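LPXTG cell wall surface protein (Streptococcus gordonii, PDB 4IGB) probably acts as an adhesin attached to the peptidoglycan of the bacterial surface, this chain comprising its N-terminal N1 and N2 domains. Local coordinates at residues L15-N20 with N222-N227; G21-T26 with E255-G260; L27-F32 with D326-P331; G64-E69 with E144-N149. All coordinates share one frame; numbering follows the deposited sequence.

Contact 1: L15-N20 with N222-N227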
loop_
_atom_site.group_PDB
_atom_site.type_symbol
_atom_site.label_atom_id
_atom_site.label_comp_id
_atom_site.label_asym_id
_atom_site.label_seq_id
_atom_site.Cartn_x
_atom_site.Cartn_y
_atom_site.Cartn_z
ATOM N N LEU C 15 2.291 15.221 -5.349
ATOM C CA LEU C 15 1.281 14.193 -5.533
ATOM C C LEU C 15 0.848 14.137 -6.985
ATOM O O LEU C 15 0.547 15.166 -7.590
ATOM C CB LEU C 15 0.062 14.499 -4.668
ATOM C CG LEU C 15 -1.237 13.836 -5.117
ATOM C CD1 LEU C 15 -1.194 12.340 -4.833
ATOM C CD2 LEU C 15 -2.447 14.458 -4.419
ATOM N N GLU C 16 0.803 12.932 -7.541
ATOM C CA GLU C 16 0.340 12.744 -8.898
ATOM C C GLU C 16 -1.044 12.080 -8.891
ATOM O O GLU C 16 -1.222 10.988 -8.360
ATOM C CB GLU C 16 1.344 11.899 -9.678
ATOM C CG GLU C 16 0.839 11.479 -11.034
ATOM C CD GLU C 16 1.854 10.687 -11.832
ATOM O OE1 GLU C 16 2.809 10.141 -11.231
ATOM O OE2 GLU C 16 1.695 10.620 -13.071
ATOM N N GLU C 17 -2.031 12.754 -9.459
ATOM C CA GLU C 17 -3.364 12.174 -9.535
ATOM C C GLU C 17 -3.617 11.789 -10.971
ATOM O O GLU C 17 -3.523 12.615 -11.875
ATOM C CB GLU C 17 -4.425 13.153 -9.048
ATOM C CG GLU C 17 -4.335 13.439 -7.562
ATOM C CD GLU C 17 -5.469 14.309 -7.072
ATOM O OE1 GLU C 17 -5.702 15.371 -7.674
ATOM O OE2 GLU C 17 -6.131 13.928 -6.084
ATOM N N ILE C 18 -3.906 10.516 -11.185
ATOM C CA ILE C 18 -4.035 10.012 -12.534
ATOM C C ILE C 18 -5.421 9.448 -12.715
ATOM O O ILE C 18 -5.976 8.837 -11.805
ATOM C CB ILE C 18 -2.958 8.960 -12.838
ATOM C CG1 ILE C 18 -1.611 9.662 -13.027
ATOM C CG2 ILE C 18 -3.294 8.178 -14.098
ATOM C CD1 ILE C 18 -0.447 8.725 -13.259
ATOM N N LYS C 19 -5.998 9.685 -13.882
ATOM C CA LYS C 19 -7.233 9.006 -14.233
ATOM C C LYS C 19 -7.124 8.506 -15.663
ATOM O O LYS C 19 -6.921 9.288 -16.587
ATOM C CB LYS C 19 -8.437 9.925 -14.073
ATOM C CG LYS C 19 -9.722 9.344 -14.636
ATOM C CD LYS C 19 -10.873 10.332 -14.526
ATOM C CE LYS C 19 -11.347 10.473 -13.098
ATOM N NZ LYS C 19 -12.528 11.377 -13.057
ATOM N N ASN C 20 -7.248 7.198 -15.839
ATOM C CA ASN C 20 -7.138 6.611 -17.163
ATOM C C ASN C 20 -7.925 5.302 -17.239
ATOM O O ASN C 20 -8.734 5.001 -16.353
ATOM C CB ASN C 20 -5.664 6.385 -17.506
ATOM C CG ASN C 20 -4.980 5.475 -16.517
ATOM O OD1 ASN C 20 -5.612 4.599 -15.944
ATOM N ND2 ASN C 20 -3.691 5.683 -16.296
ATOM N N ASN C 222 1.751 9.588 -2.755
ATOM C CA ASN C 222 2.597 9.828 -3.902
ATOM C C ASN C 222 1.814 9.797 -5.203
ATOM O O ASN C 222 2.056 10.606 -6.100
ATOM C CB ASN C 222 3.703 8.789 -3.963
ATOM C CG ASN C 222 4.610 8.985 -5.154
ATOM O OD1 ASN C 222 4.423 8.372 -6.196
ATOM N ND2 ASN C 222 5.598 9.846 -5.005
ATOM N N LEU C 223 0.871 8.865 -5.296
ATOM C CA LEU C 223 0.142 8.654 -6.537
ATOM C C LEU C 223 -1.278 8.162 -6.253
ATOM O O LEU C 223 -1.489 7.225 -5.486
ATOM C CB LEU C 223 0.900 7.656 -7.412
ATOM C CG LEU C 223 0.498 7.480 -8.880
ATOM C CD1 LEU C 223 1.594 6.718 -9.616
ATOM C CD2 LEU C 223 -0.807 6.757 -9.007
ATOM N N ARG C 224 -2.250 8.827 -6.859
ATOM C CA ARG C 224 -3.645 8.443 -6.708
ATOM C C ARG C 224 -4.240 8.076 -8.075
ATOM O O ARG C 224 -4.382 8.935 -8.952
ATOM C CB ARG C 224 -4.422 9.575 -6.048
ATOM C CG ARG C 224 -5.861 9.237 -5.743
ATOM C CD ARG C 224 -6.642 9.259 -7.017
ATOM N NE ARG C 224 -7.302 10.527 -7.213
ATOM C CZ ARG C 224 -7.596 11.058 -8.397
ATOM N NH1 ARG C 224 -7.244 10.458 -9.525
ATOM N NH2 ARG C 224 -8.227 12.217 -8.438
ATOM N N LEU C 225 -4.566 6.796 -8.249
ATOM C CA LEU C 225 -5.051 6.277 -9.530
ATOM C C LEU C 225 -6.562 6.062 -9.503
ATOM O O LEU C 225 -7.076 5.415 -8.595
ATOM C CB LEU C 225 -4.349 4.960 -9.891
ATOM C CG LEU C 225 -4.962 4.228 -11.102
ATOM C CD1 LEU C 225 -4.646 4.966 -12.401
ATOM C CD2 LEU C 225 -4.482 2.788 -11.195
ATOM N N MET C 226 -7.261 6.630 -10.483
ATOM C CA MET C 226 -8.674 6.333 -10.717
ATOM C C MET C 226 -8.890 5.795 -12.126
ATOM O O MET C 226 -8.139 6.127 -13.064
ATOM C CB MET C 226 -9.507 7.594 -10.583
ATOM C CG MET C 226 -9.967 7.934 -9.191
ATOM S SD MET C 226 -10.865 9.464 -9.366
ATOM C CE MET C 226 -11.570 9.695 -7.733
ATOM N N ASN C 227 -9.921 4.969 -12.283
ATOM C CA ASN C 227 -10.341 4.561 -13.617
ATOM C C ASN C 227 -11.205 5.671 -14.231
ATOM O O ASN C 227 -11.813 6.457 -13.508
ATOM C CB ASN C 227 -11.074 3.208 -13.580
ATOM C CG ASN C 227 -11.600 2.801 -14.945
ATOM O OD1 ASN C 227 -12.712 3.171 -15.322
ATOM N ND2 ASN C 227 -10.795 2.070 -15.701
HETATM O O HOH W 1 4.935 9.805 -8.605
#
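R224 lies across E17 and is the residue most covered in this pairing of two parallel strands. Its chain turns at chi2 (-75°) and again at chi3, which folds the guanidinium back over the neighbouring strand. One face of that flat group has E17 CB above its centre, the other has M226 SD toward its rim, and I18 O lies at the edge in its plane. The ion pair between E17 OE2 and R224 NH2, 3.6 Å apart, is one of charge alone, because the oxygen stands well out of the guanidinium plane and no N-H is aimed at it; the same OE2 is hydrogen-bonded to Y217. I18 occupies the other face of the sheet. Its branched side chain suits a buried strand, and CG2 packs 3.9 Å from L225 CD1. Its backbone works both ways, I18 N donating to R224 O (2.8 Å) and I18 O accepting from M226 N (2.9 Å), as parallel strands require. N20 closes the ladder: its N reaches M226 O at 3.1 Å, while its amide, bonded through OD1 to T22 N, lies at about a right angle to L225, with OD1 3.7 Å from L225 CD1. In the mixed sheet of the N1 domain, strand 15-20 is flanked on its other side by strand 4-8, which is tag-derived and not native. The backbone ladder thus supplies the direction-specific bonds, while the buried E17-R224 pair, not fixed by a straight bond between the two, probably helps keep both groups charged.

Contact 2: G21-T26 with E255-G260. With NA (sodium ion), chain R.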
loop_
_atom_site.group_PDB
_atom_site.type_symbol
_atom_site.label_atom_id
_atom_site.label_comp_id
_atom_site.label_asym_id
_atom_site.label_seq_id
_atom_site.Cartn_x
_atom_site.Cartn_y
_atom_site.Cartn_z
ATOM N N GLY C 21 -7.666 4.520 -18.282
ATOM C CA GLY C 21 -8.443 3.320 -18.545
ATOM C C GLY C 21 -7.896 2.057 -17.910
ATOM O O GLY C 21 -8.371 0.963 -18.187
ATOM N N THR C 22 -6.891 2.195 -17.054
ATOM C CA THR C 22 -6.399 1.047 -16.304
ATOM C C THR C 22 -7.521 0.368 -15.526
ATOM O O THR C 22 -8.279 1.031 -14.830
ATOM C CB THR C 22 -5.316 1.456 -15.310
ATOM O OG1 THR C 22 -4.143 1.818 -16.040
ATOM C CG2 THR C 22 -5.002 0.290 -14.364
ATOM N N ASP C 23 -7.619 -0.954 -15.649
ATOM C CA ASP C 23 -8.638 -1.711 -14.927
ATOM C C ASP C 23 -8.163 -2.054 -13.518
ATOM O O ASP C 23 -7.316 -2.928 -13.311
ATOM C CB ASP C 23 -9.030 -2.972 -15.703
ATOM C CG ASP C 23 -9.954 -3.880 -14.921
ATOM O OD1 ASP C 23 -10.445 -3.479 -13.841
ATOM O OD2 ASP C 23 -10.196 -5.004 -15.397
ATOM N N ILE C 24 -8.713 -1.350 -12.549
ATOM C CA ILE C 24 -8.233 -1.458 -11.178
ATOM C C ILE C 24 -8.497 -2.837 -10.573
ATOM O O ILE C 24 -7.800 -3.244 -9.653
ATOM C CB ILE C 24 -8.802 -0.327 -10.319
ATOM C CG1 ILE C 24 -8.313 1.019 -10.884
ATOM C CG2 ILE C 24 -8.376 -0.485 -8.856
ATOM C CD1 ILE C 24 -8.846 2.230 -10.196
ATOM N N SER C 25 -9.475 -3.561 -11.123
ATOM C CA SER C 25 -9.823 -4.887 -10.621
ATOM C C SER C 25 -8.799 -5.953 -11.005
ATOM O O SER C 25 -8.755 -7.021 -10.399
ATOM C CB SER C 25 -11.221 -5.306 -11.096
ATOM O OG SER C 25 -11.254 -5.514 -12.501
ATOM N N THR C 26 -7.967 -5.669 -11.999
ATOM C CA THR C 26 -6.980 -6.652 -12.430
ATOM C C THR C 26 -5.526 -6.187 -12.264
ATOM O O THR C 26 -4.620 -6.666 -12.952
ATOM C CB THR C 26 -7.239 -7.102 -13.880
ATOM O OG1 THR C 26 -7.111 -5.978 -14.753
ATOM C CG2 THR C 26 -8.650 -7.680 -13.998
ATOM N N GLU C 255 -16.922 -2.121 -8.629
ATOM C CA GLU C 255 -16.561 -1.771 -7.266
ATOM C C GLU C 255 -15.140 -1.208 -7.218
ATOM O O GLU C 255 -14.839 -0.359 -6.384
ATOM C CB GLU C 255 -16.717 -2.981 -6.345
ATOM C CG GLU C 255 -18.173 -3.286 -6.008
ATOM C CD GLU C 255 -18.348 -4.618 -5.313
ATOM O OE1 GLU C 255 -17.383 -5.407 -5.296
ATOM O OE2 GLU C 255 -19.449 -4.880 -4.788
ATOM N N ASN C 256 -14.297 -1.669 -8.140
ATOM C CA ASN C 256 -12.939 -1.154 -8.283
ATOM C C ASN C 256 -12.879 0.101 -9.139
ATOM O O ASN C 256 -12.305 1.102 -8.737
ATOM C CB ASN C 256 -12.022 -2.208 -8.896
ATOM C CG ASN C 256 -11.559 -3.246 -7.888
ATOM O OD1 ASN C 256 -10.539 -3.066 -7.223
ATOM N ND2 ASN C 256 -12.308 -4.340 -7.770
ATOM N N ASN C 257 -13.475 0.035 -10.327
ATOM C CA ASN C 257 -13.313 1.078 -11.331
ATOM C C ASN C 257 -14.290 2.234 -11.219
ATOM O O ASN C 257 -13.942 3.377 -11.527
ATOM C CB ASN C 257 -13.394 0.471 -12.728
ATOM C CG ASN C 257 -12.212 -0.397 -13.044
ATOM O OD1 ASN C 257 -11.064 0.035 -12.919
ATOM N ND2 ASN C 257 -12.477 -1.639 -13.456
ATOM N N VAL C 258 -15.510 1.946 -10.768
ATOM C CA VAL C 258 -16.537 2.975 -10.641
ATOM C C VAL C 258 -16.557 3.609 -9.245
ATOM O O VAL C 258 -16.691 4.828 -9.112
ATOM C CB VAL C 258 -17.950 2.416 -11.013
ATOM C CG1 VAL C 258 -19.034 3.474 -10.827
ATOM C CG2 VAL C 258 -17.958 1.905 -12.457
ATOM N N SER C 259 -16.415 2.794 -8.203
ATOM C CA SER C 259 -16.544 3.302 -6.837
ATOM C C SER C 259 -15.356 2.890 -5.972
ATOM O O SER C 259 -15.494 2.671 -4.764
ATOM C CB SER C 259 -17.848 2.810 -6.203
ATOM O OG SER C 259 -17.807 1.407 -6.029
ATOM N N GLY C 260 -14.188 2.809 -6.596
ATOM C CA GLY C 260 -12.962 2.470 -5.908
ATOM C C GLY C 260 -11.798 3.255 -6.492
ATOM O O GLY C 260 -11.950 3.978 -7.475
HETATM NA NA NA R . -21.576 -3.390 -4.086
#
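I24 directs its CB toward N256 and N257 of helix 252-257, and its side chain can be followed outward against them. The CB lies 3.5 Å from N257 OD1, and CG1 passes the same oxygen. The short branch, CG2, turns to the neighbouring residue and rests 3.7 Å from N256 OD1, an oxygen that accepts a hydrogen bond from K196. Farther out, CD1 reaches the backbone and stops 3.9 Å from N256 O. An aliphatic chain suits the place because I24 CB and CG2 each pack 4.0 Å from N256 CB, along residues whose polar atoms are already bonded: N256 OD1 to K196, and N257 OD1 to I24 N, which donates to it at 2.8 Å. The other half of that amide is used as well, N257 ND2 giving a nearly straight bond (171°) to D23 OD1 at 2.8 Å. N257 CG lies anti to the carbonyl carbon (chi1 -69°), which brings the amide round to D23 and I24, and one asparagine, a donor and an acceptor side by side, grips two successive residues of the loop. D23 OD1 also accepts from S25 N, which makes an Asx turn of residues 23 to 25, and from S25 OG. Three donors on one oxygen fix the carboxylate firmly: N257 ND2 and S25 N approach OD1 from opposite sides of its plane, each well out of it, and S25 OG comes on the syn side, near the plane. S25 in turn packs its CA and CB on the amide of N256, whose ND2 is bonded to S252 O. One residue back along the helix, E255 binds the sodium ion through OE2 at 2.7 Å, together with D199 and T249 O.

Contact 3: L27-F32 with D326-P331. With SO4 (sulfate ion), chain N.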
loop_
_atom_site.group_PDB
_atom_site.type_symbol
_atom_site.label_atom_id
_atom_site.label_comp_id
_atom_site.label_asym_id
_atom_site.label_seq_id
_atom_site.Cartn_x
_atom_site.Cartn_y
_atom_site.Cartn_z
ATOM N N LEU C 27 -5.298 -5.253 -11.348
ATOM C CA LEU C 27 -3.933 -4.887 -11.013
ATOM C C LEU C 27 -3.223 -6.166 -10.603
ATOM O O LEU C 27 -3.867 -7.108 -10.159
ATOM C CB LEU C 27 -3.927 -3.873 -9.868
ATOM C CG LEU C 27 -4.410 -2.470 -10.238
ATOM C CD1 LEU C 27 -4.528 -1.612 -8.991
ATOM C CD2 LEU C 27 -3.455 -1.832 -11.243
ATOM N N ASP C 28 -1.904 -6.219 -10.766
ATOM C CA ASP C 28 -1.151 -7.383 -10.304
ATOM C C ASP C 28 -0.320 -7.033 -9.070
ATOM O O ASP C 28 0.808 -7.482 -8.914
ATOM C CB ASP C 28 -0.257 -7.918 -11.424
ATOM C CG ASP C 28 0.484 -9.191 -11.031
ATOM O OD1 ASP C 28 0.002 -9.913 -10.133
ATOM O OD2 ASP C 28 1.551 -9.471 -11.625
ATOM N N ILE C 29 -0.873 -6.214 -8.191
ATOM C CA ILE C 29 -0.110 -5.805 -7.023
ATOM C C ILE C 29 -0.153 -6.889 -5.957
ATOM O O ILE C 29 -1.000 -7.780 -6.001
ATOM C CB ILE C 29 -0.606 -4.475 -6.468
ATOM C CG1 ILE C 29 -2.079 -4.578 -6.097
ATOM C CG2 ILE C 29 -0.382 -3.362 -7.496
ATOM C CD1 ILE C 29 -2.623 -3.319 -5.519
ATOM N N ARG C 30 0.777 -6.822 -5.014
ATOM C CA ARG C 30 0.880 -7.833 -3.981
ATOM C C ARG C 30 -0.034 -7.492 -2.808
ATOM O O ARG C 30 0.073 -6.414 -2.210
ATOM C CB ARG C 30 2.326 -7.949 -3.510
ATOM C CG ARG C 30 2.517 -8.845 -2.294
ATOM C CD ARG C 30 3.853 -8.561 -1.611
ATOM N NE ARG C 30 4.936 -9.375 -2.155
ATOM C CZ ARG C 30 5.251 -10.581 -1.694
ATOM N NH1 ARG C 30 4.565 -11.103 -0.681
ATOM N NH2 ARG C 30 6.248 -11.264 -2.241
ATOM N N LYS C 31 -0.931 -8.412 -2.479
ATOM C CA LYS C 31 -1.827 -8.223 -1.346
ATOM C C LYS C 31 -1.246 -8.943 -0.135
ATOM O O LYS C 31 -0.960 -10.135 -0.185
ATOM C CB LYS C 31 -3.230 -8.737 -1.676
ATOM C CG LYS C 31 -4.263 -8.442 -0.612
ATOM C CD LYS C 31 -5.635 -8.960 -1.020
ATOM C CE LYS C 31 -6.741 -8.293 -0.227
ATOM N NZ LYS C 31 -8.059 -8.866 -0.642
ATOM N N PHE C 32 -1.031 -8.214 0.949
ATOM C CA PHE C 32 -0.454 -8.830 2.126
ATOM C C PHE C 32 -1.452 -9.733 2.846
ATOM O O PHE C 32 -2.670 -9.552 2.747
ATOM C CB PHE C 32 0.088 -7.773 3.083
ATOM C CG PHE C 32 1.313 -7.061 2.575
ATOM C CD1 PHE C 32 2.461 -7.769 2.255
ATOM C CD2 PHE C 32 1.319 -5.679 2.440
ATOM C CE1 PHE C 32 3.609 -7.108 1.806
ATOM C CE2 PHE C 32 2.471 -5.003 1.993
ATOM C CZ PHE C 32 3.610 -5.721 1.675
ATOM N N ASP C 326 2.007 -4.186 -12.815
ATOM C CA ASP C 326 2.996 -4.286 -11.746
ATOM C C ASP C 326 2.982 -3.037 -10.871
ATOM O O ASP C 326 3.077 -3.109 -9.644
ATOM C CB ASP C 326 4.389 -4.499 -12.343
ATOM C CG ASP C 326 4.485 -5.788 -13.136
ATOM O OD1 ASP C 326 3.854 -6.778 -12.706
ATOM O OD2 ASP C 326 5.171 -5.807 -14.186
ATOM N N ILE C 327 2.863 -1.882 -11.509
ATOM C CA ILE C 327 2.831 -0.629 -10.777
ATOM C C ILE C 327 1.590 0.111 -11.213
ATOM O O ILE C 327 1.039 -0.191 -12.268
ATOM C CB ILE C 327 4.096 0.207 -11.042
ATOM C CG1 ILE C 327 4.304 0.399 -12.547
ATOM C CG2 ILE C 327 5.299 -0.475 -10.415
ATOM C CD1 ILE C 327 5.565 1.190 -12.911
ATOM N N LEU C 328 1.143 1.067 -10.402
ATOM C CA LEU C 328 -0.148 1.710 -10.623
ATOM C C LEU C 328 -0.246 2.516 -11.916
ATOM O O LEU C 328 -1.312 2.568 -12.551
ATOM C CB LEU C 328 -0.542 2.589 -9.432
ATOM C CG LEU C 328 -0.807 1.860 -8.113
ATOM C CD1 LEU C 328 -1.253 2.870 -7.078
ATOM C CD2 LEU C 328 -1.864 0.763 -8.270
ATOM N N ALA C 329 0.850 3.155 -12.306
ATOM C CA ALA C 329 0.821 3.968 -13.513
ATOM C C ALA C 329 2.214 4.114 -14.117
ATOM O O ALA C 329 3.193 3.616 -13.564
ATOM C CB ALA C 329 0.210 5.329 -13.223
ATOM N N ALA C 330 2.290 4.793 -15.255
ATOM C CA ALA C 330 3.554 4.962 -15.957
ATOM C C ALA C 330 4.523 5.743 -15.093
ATOM O O ALA C 330 4.168 6.775 -14.530
ATOM C CB ALA C 330 3.335 5.672 -17.291
ATOM N N PRO C 331 5.755 5.240 -14.979
ATOM C CA PRO C 331 6.805 5.875 -14.175
ATOM C C PRO C 331 7.027 7.319 -14.610
ATOM O O PRO C 331 7.047 7.599 -15.815
ATOM C CB PRO C 331 8.048 5.054 -14.518
ATOM C CG PRO C 331 7.520 3.719 -14.958
ATOM C CD PRO C 331 6.228 4.020 -15.660
HETATM S S SO4 N . -7.793 -8.177 -4.452
HETATM O O1 SO4 N . -8.598 -8.244 -5.669
HETATM O O2 SO4 N . -6.493 -7.599 -4.770
HETATM O O3 SO4 N . -7.586 -9.525 -3.927
HETATM O O4 SO4 N . -8.488 -7.370 -3.455
#
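L27 and L328 meet at about a right angle, the methyl L27 CD1 lying 3.6 Å from L328 CD2. Each leucine has its CG anti to the carbonyl carbon (chi1 -72° in L27), which brings the branched end to the partner although CB is not aimed at it. I29 adds a more distant touch: its CG2 is 4.1 Å from D326 O and approaches the same L328 methyl. Beta-branched and leucine side chains suit this seam because methyl groups can fit against one another without needing polar partners.

Beside the apolar patch, D28 and D326 lie side by side and point the same way, their carboxylate planes turned 50° from each other. D28 OD2 and D326 OD1 come within 3.7 Å, two like charges close together. Each uses its other oxygen elsewhere: D28 OD1 forms a salt bridge with K290, and D326 OD2 accepts from V322 N. Backbone bonds of D28 with K325 and of D326 with K290 hold the loops in place around them. The contact joins the N1 domain, from which 27-32 comes, to the N2 domain that holds 326-331, close to where the chain passes from one to the other. Farther along, K31 NZ, which also hydrogen-bonds S148 O, holds O4 of a sulfate ion (3.2 Å) that probably comes from the crystallisation liquor and is bonded to Y287 too. The interface is therefore partly apolar and partly charged: the closeness of the carboxylates would tend to raise the proton affinity of one aspartate, an effect that K290 at D28 and V322 N at D326 probably counter.

Contact 4: G64-E69 with E144-N149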
loop_
_atom_site.group_PDB
_atom_site.type_symbol
_atom_site.label_atom_id
_atom_site.label_comp_id
_atom_site.label_asym_id
_atom_site.label_seq_id
_atom_site.Cartn_x
_atom_site.Cartn_y
_atom_site.Cartn_z
ATOM N N GLY C 64 -29.277 -13.725 6.905
ATOM C CA GLY C 64 -28.539 -14.828 6.327
ATOM C C GLY C 64 -27.221 -15.042 7.048
ATOM O O GLY C 64 -26.643 -14.112 7.610
ATOM N N ALA C 65 -26.752 -16.283 7.045
ATOM C CA ALA C 65 -25.454 -16.598 7.612
ATOM C C ALA C 65 -24.462 -16.698 6.470
ATOM O O ALA C 65 -24.787 -17.242 5.416
ATOM C CB ALA C 65 -25.514 -17.906 8.375
ATOM N N TYR C 66 -23.260 -16.165 6.670
ATOM C CA TYR C 66 -22.203 -16.281 5.667
ATOM C C TYR C 66 -21.040 -17.136 6.175
ATOM O O TYR C 66 -20.611 -16.995 7.318
ATOM C CB TYR C 66 -21.747 -14.894 5.198
ATOM C CG TYR C 66 -22.809 -14.204 4.372
ATOM C CD1 TYR C 66 -23.903 -13.600 4.979
ATOM C CD2 TYR C 66 -22.739 -14.192 2.985
ATOM C CE1 TYR C 66 -24.888 -12.991 4.230
ATOM C CE2 TYR C 66 -23.719 -13.583 2.227
ATOM C CZ TYR C 66 -24.792 -12.984 2.854
ATOM O OH TYR C 66 -25.773 -12.374 2.108
ATOM N N PRO C 67 -20.538 -18.044 5.327
ATOM C CA PRO C 67 -19.504 -19.002 5.742
ATOM C C PRO C 67 -18.172 -18.317 6.038
ATOM O O PRO C 67 -17.810 -17.379 5.327
ATOM C CB PRO C 67 -19.338 -19.907 4.511
ATOM C CG PRO C 67 -20.427 -19.531 3.567
ATOM C CD PRO C 67 -20.833 -18.137 3.890
ATOM N N GLY C 68 -17.454 -18.799 7.052
ATOM C CA GLY C 68 -16.146 -18.280 7.394
ATOM C C GLY C 68 -16.021 -17.879 8.855
ATOM O O GLY C 68 -16.990 -17.472 9.473
ATOM N N GLU C 69 -14.818 -18.007 9.401
ATOM C CA GLU C 69 -14.519 -17.578 10.763
ATOM C C GLU C 69 -14.234 -16.080 10.794
ATOM O O GLU C 69 -13.690 -15.526 9.833
ATOM C CB GLU C 69 -13.305 -18.343 11.306
ATOM C CG GLU C 69 -13.468 -19.856 11.274
ATOM C CD GLU C 69 -14.697 -20.314 12.039
ATOM O OE1 GLU C 69 -14.911 -19.812 13.162
ATOM O OE2 GLU C 69 -15.457 -21.161 11.514
ATOM N N GLU C 144 -12.400 -13.467 6.152
ATOM C CA GLU C 144 -12.410 -13.581 4.707
ATOM C C GLU C 144 -13.794 -13.925 4.160
ATOM O O GLU C 144 -13.919 -14.644 3.175
ATOM C CB GLU C 144 -11.362 -14.589 4.251
ATOM C CG GLU C 144 -9.949 -14.134 4.598
ATOM C CD GLU C 144 -8.914 -15.212 4.374
ATOM O OE1 GLU C 144 -9.049 -16.304 4.966
ATOM O OE2 GLU C 144 -7.968 -14.966 3.602
ATOM N N LEU C 145 -14.830 -13.399 4.798
ATOM C CA LEU C 145 -16.187 -13.599 4.308
ATOM C C LEU C 145 -16.342 -13.059 2.891
ATOM O O LEU C 145 -17.023 -13.669 2.072
ATOM C CB LEU C 145 -17.198 -12.916 5.223
ATOM C CG LEU C 145 -17.887 -13.752 6.309
ATOM C CD1 LEU C 145 -16.899 -14.275 7.339
ATOM C CD2 LEU C 145 -18.961 -12.927 6.985
ATOM N N TRP C 146 -15.708 -11.917 2.607
ATOM C CA TRP C 146 -15.934 -11.203 1.347
ATOM C C TRP C 146 -14.739 -11.232 0.396
ATOM O O TRP C 146 -14.907 -11.413 -0.818
ATOM C CB TRP C 146 -16.315 -9.754 1.625
ATOM C CG TRP C 146 -17.288 -9.597 2.732
ATOM C CD1 TRP C 146 -17.069 -8.998 3.934
ATOM C CD2 TRP C 146 -18.647 -10.049 2.751
ATOM N NE1 TRP C 146 -18.210 -9.039 4.704
ATOM C CE2 TRP C 146 -19.194 -9.685 4.001
ATOM C CE3 TRP C 146 -19.460 -10.723 1.832
ATOM C CZ2 TRP C 146 -20.517 -9.970 4.358
ATOM C CZ3 TRP C 146 -20.774 -11.015 2.188
ATOM C CH2 TRP C 146 -21.290 -10.631 3.438
ATOM N N GLU C 147 -13.548 -11.050 0.960
ATOM C CA GLU C 147 -12.303 -11.082 0.206
ATOM C C GLU C 147 -11.227 -11.753 1.048
ATOM O O GLU C 147 -11.339 -11.820 2.271
ATOM C CB GLU C 147 -11.855 -9.668 -0.163
ATOM C CG GLU C 147 -12.926 -8.809 -0.804
ATOM C CD GLU C 147 -12.471 -7.377 -1.008
ATOM O OE1 GLU C 147 -11.253 -7.122 -0.916
ATOM O OE2 GLU C 147 -13.332 -6.507 -1.258
ATOM N N SER C 148 -10.182 -12.243 0.393
ATOM C CA SER C 148 -9.086 -12.898 1.096
ATOM C C SER C 148 -8.232 -11.884 1.854
ATOM O O SER C 148 -8.177 -10.710 1.491
ATOM C CB SER C 148 -8.217 -13.686 0.116
ATOM O OG SER C 148 -8.681 -15.017 -0.020
ATOM N N ASN C 149 -7.570 -12.351 2.906
ATOM C CA ASN C 149 -6.694 -11.507 3.711
ATOM C C ASN C 149 -7.138 -10.049 3.747
ATOM O O ASN C 149 -6.461 -9.176 3.213
ATOM C CB ASN C 149 -5.258 -11.594 3.197
ATOM C CG ASN C 149 -4.766 -13.021 3.085
ATOM O OD1 ASN C 149 -4.481 -13.671 4.091
ATOM N ND2 ASN C 149 -4.666 -13.518 1.860
HETATM O O HOH W 2 -18.996 -15.520 3.203
HETATM O O HOH W 3 -12.944 -16.098 7.390
#
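The ring of Y66 carries W146 CH2 above its centre on one face, 3.8 Å from the plane. Y66 CG lies anti to the carbonyl carbon (chi1 -70°), which places the ring beside W146. The indole is tilted, the two six-membered rings making 54° with centroids 5.0 Å apart. On one face of the indole lies L145 CB, offset toward the rim, and the single N-H of NE1 is shared between Y158 OH and E152 OE1, which probably helps hold the ring's direction. Aromatic groups suit this surface site because they cover one another with polar atoms at the margin. L145 fills the angle behind them, CD2 3.9 Å from Y66 CB and CD1 3.8 Å from G68 O. Segment 144-149 is the loop between antiparallel strands 136-143 and 150-154, and N149 N closes it by a bond to E144 OE2 (2.7 Å, 176°). Segment 64-69 leads into strand 69-76, the neighbour of 136-143 on its other side. Glycine suits position 68: at its backbone angles a CB would press on P67 O and also point at L145 CD1. Two waters bridge the loops, one donating to P67 O and L145 O, the other donating to E69 O and accepting from E144 N.

Overall arrangement
From the N terminus, three consecutive six-residue runs each reach far along the chain. Residues 15-20 pair with 222-227 (contact 1), 21-26 with 255-260 (contact 2), and 27-32 with 326-331 (contact 3). Because each partner comes later than the one before, the three loops cross one another. The first two stay within the N1 domain, tying its mixed sheet to helix 252-257; the third leaves it to meet the N2 domain. Contact 1 touches both others, with N227 at T22 and I18 at A329. Contact 4 is nested inside all three loops and joins two loops at one end of the six-stranded sheet; K31 of segment 27-32 is hydrogen-bonded to S148 O, which links contacts 3 and 4.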